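Local coordinates for protein neurotoxin (Clostridium botulinum, PDB 1ZB7) that cleaves synaptobrevins (VAMP1, VAMP2 and VAMP3) as a zinc endopeptidase once the toxin has been translocated into the host cytosol, at residues Gln393-Gly396 and Phe397-Ser401. Numbering follows the deposited sequence.
Sequences QNEG and FNIAS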
ATOM      1  N   GLN A 393     -19.051 -16.791  22.417  1.00 43.82           N
ATOM      2  CA  GLN A 393     -17.715 -17.294  22.503  1.00 44.91           C
ATOM      3  C   GLN A 393     -17.305 -18.146  21.320  1.00 44.96           C
ATOM      4  O   GLN A 393     -16.213 -17.952  20.730  1.00 43.00           O
ATOM      5  CB  GLN A 393     -17.576 -18.119  23.780  1.00 45.96           C
ATOM      6  CG  GLN A 393     -17.324 -17.249  24.971  1.00 49.69           C
ATOM      7  CD  GLN A 393     -17.057 -18.051  26.274  1.00 54.20           C
ATOM      8  OE1 GLN A 393     -16.469 -19.216  26.261  1.00 43.06           O
ATOM      9  NE2 GLN A 393     -17.442 -17.391  27.410  1.00 48.66           N
ATOM     10  N   ASN A 394     -18.175 -19.099  20.984  1.00 44.46           N
ATOM     11  CA  ASN A 394     -17.814 -20.091  20.004  1.00 45.28           C
ATOM     12  C   ASN A 394     -17.959 -19.656  18.568  1.00 44.87           C
ATOM     13  O   ASN A 394     -17.188 -20.130  17.731  1.00 46.52           O
ATOM     14  CB  ASN A 394     -18.600 -21.394  20.264  1.00 45.75           C
ATOM     15  CG  ASN A 394     -18.049 -22.142  21.479  1.00 49.63           C
ATOM     16  OD1 ASN A 394     -16.956 -21.810  22.019  1.00 48.99           O
ATOM     17  ND2 ASN A 394     -18.809 -23.096  21.944  1.00 46.97           N
ATOM     18  N   GLU A 395     -18.941 -18.795  18.274  1.00 43.46           N
ATOM     19  CA  GLU A 395     -19.223 -18.352  16.882  1.00 42.55           C
ATOM     20  C   GLU A 395     -19.059 -16.846  16.623  1.00 40.92           C
ATOM     21  O   GLU A 395     -19.212 -16.413  15.495  1.00 39.93           O
ATOM     22  CB  GLU A 395     -20.645 -18.762  16.492  1.00 42.94           C
ATOM     23  CG  GLU A 395     -20.851 -20.290  16.453  1.00 45.37           C
ATOM     24  CD  GLU A 395     -22.164 -20.661  15.866  1.00 51.45           C
ATOM     25  OE1 GLU A 395     -23.127 -20.509  16.681  1.00 56.62           O
ATOM     26  OE2 GLU A 395     -22.264 -21.029  14.616  1.00 51.14           O
ATOM     27  N   GLY A 396     -18.775 -16.047  17.656  1.00 40.15           N
ATOM     28  CA  GLY A 396     -18.888 -14.567  17.572  1.00 38.73           C
ATOM     29  C   GLY A 396     -20.229 -14.100  17.087  1.00 38.87           C
ATOM     30  O   GLY A 396     -21.239 -14.533  17.593  1.00 39.84           O
ATOM     31  N   PHE A 397     -20.260 -13.284  16.019  1.00 38.95           N
ATOM     32  CA  PHE A 397     -21.509 -12.741  15.448  1.00 38.21           C
ATOM     33  C   PHE A 397     -22.135 -13.718  14.472  1.00 37.90           C
ATOM     34  O   PHE A 397     -23.323 -13.605  14.155  1.00 38.02           O
ATOM     35  CB  PHE A 397     -21.265 -11.420  14.647  1.00 38.93           C
ATOM     36  CG  PHE A 397     -20.823 -10.228  15.486  1.00 39.38           C
ATOM     37  CD1 PHE A 397     -21.700  -9.595  16.339  1.00 38.55           C
ATOM     38  CD2 PHE A 397     -19.512  -9.729  15.379  1.00 40.81           C
ATOM     39  CE1 PHE A 397     -21.279  -8.484  17.094  1.00 36.00           C
ATOM     40  CE2 PHE A 397     -19.104  -8.618  16.129  1.00 40.00           C
ATOM     41  CZ  PHE A 397     -20.007  -8.005  16.976  1.00 39.48           C
ATOM     42  N   ASN A 398     -21.343 -14.663  14.003  1.00 38.08           N
ATOM     43  CA  ASN A 398     -21.696 -15.486  12.847  1.00 40.16           C
ATOM     44  C   ASN A 398     -22.417 -16.801  13.301  1.00 40.63           C
ATOM     45  O   ASN A 398     -21.953 -17.906  13.065  1.00 41.18           O
ATOM     46  CB  ASN A 398     -20.455 -15.804  11.983  1.00 39.83           C
ATOM     47  CG  ASN A 398     -19.802 -14.538  11.360  1.00 37.95           C
ATOM     48  OD1 ASN A 398     -20.494 -13.639  11.032  1.00 38.87           O
ATOM     49  ND2 ASN A 398     -18.470 -14.537  11.154  1.00 39.32           N
ATOM     50  N   ILE A 399     -23.532 -16.616  13.977  1.00 40.92           N
ATOM     51  CA  ILE A 399     -24.257 -17.704  14.705  1.00 41.72           C
ATOM     52  C   ILE A 399     -25.126 -18.542  13.737  1.00 41.43           C
ATOM     53  O   ILE A 399     -26.031 -18.023  13.061  1.00 39.09           O
ATOM     54  CB  ILE A 399     -25.125 -17.083  15.776  1.00 41.70           C
ATOM     55  CG1 ILE A 399     -24.201 -16.299  16.774  1.00 41.93           C
ATOM     56  CG2 ILE A 399     -25.930 -18.144  16.524  1.00 41.69           C
ATOM     57  CD1 ILE A 399     -24.966 -15.256  17.564  1.00 40.99           C
ATOM     58  N   ALA A 400     -24.739 -19.806  13.573  1.00 42.69           N
ATOM     59  CA  ALA A 400     -25.439 -20.687  12.570  1.00 43.81           C
ATOM     60  C   ALA A 400     -26.947 -20.795  12.828  1.00 43.97           C
ATOM     61  O   ALA A 400     -27.763 -20.792  11.854  1.00 43.86           O
ATOM     62  CB  ALA A 400     -24.788 -22.061  12.508  1.00 43.99           C
ATOM     63  N   SER A 401     -27.351 -20.787  14.101  1.00 44.79           N
ATOM     64  CA  SER A 401     -28.808 -20.969  14.407  1.00 46.11           C
ATOM     65  C   SER A 401     -29.621 -19.753  13.957  1.00 46.86           C
ATOM     66  O   SER A 401     -30.886 -19.833  13.809  1.00 46.26           O
ATOM     67  CB  SER A 401     -29.099 -21.279  15.894  1.00 45.98           C
ATOM     68  OG  SER A 401     -28.617 -20.250  16.750  1.00 45.32           O
TER
HETATM   69  O   HOH W   1     -17.200 -15.897  13.668  1.00 41.08           O
HETATM   70  O   HOH W   2     -25.479 -21.771  16.118  1.00 52.84           O
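Glu395 and Asn398 close a type II' beta turn, with Gly396 and Phe397 at its two corners, in the loop that joins strands 377-381 and 421-422 of the light-chain protease. The turn illustrates how one acidic residue can bond to both a chain reversal, through its carbonyl, and the chain leaving it, through its carboxylate. The Glu395 carbonyl accepts the N-H of Asn398 (Asn398 N to Glu395 O, 3.1 Å), the donor lying well above the carbonyl plane. Gly396 takes the positive phi that the first corner of this turn demands. Beyond the turn, the Glu395 side chain runs alongside the onward backbone: CG sits beside the backbone N (chi1 -64°) and the chain then extends, carrying the carboxylate to the start of the 3-10 segment at Ala400. There the amide of Ala400 meets OE2 on its syn side (Ala400 N to Glu395 OE2, 3.0 Å), nearly straight at 162° though tilted 34° out of the carboxylate plane. The other oxygen, Glu395 OE1, lies 3.6 Å from Ile399 CA and also touches its CG2, while CG1 of Ile399 rests 3.5 Å from Gly396 O. The Phe397 ring meets Tyr391 and Phe221 edge-to-face, and Asn398 ND2 is anchored by Gly365 O and Gln411 OE1. A water bridges onward to the next residue, donating to Glu395 OE1 at 2.7 Å and accepting from Ser401 N at 2.9 Å.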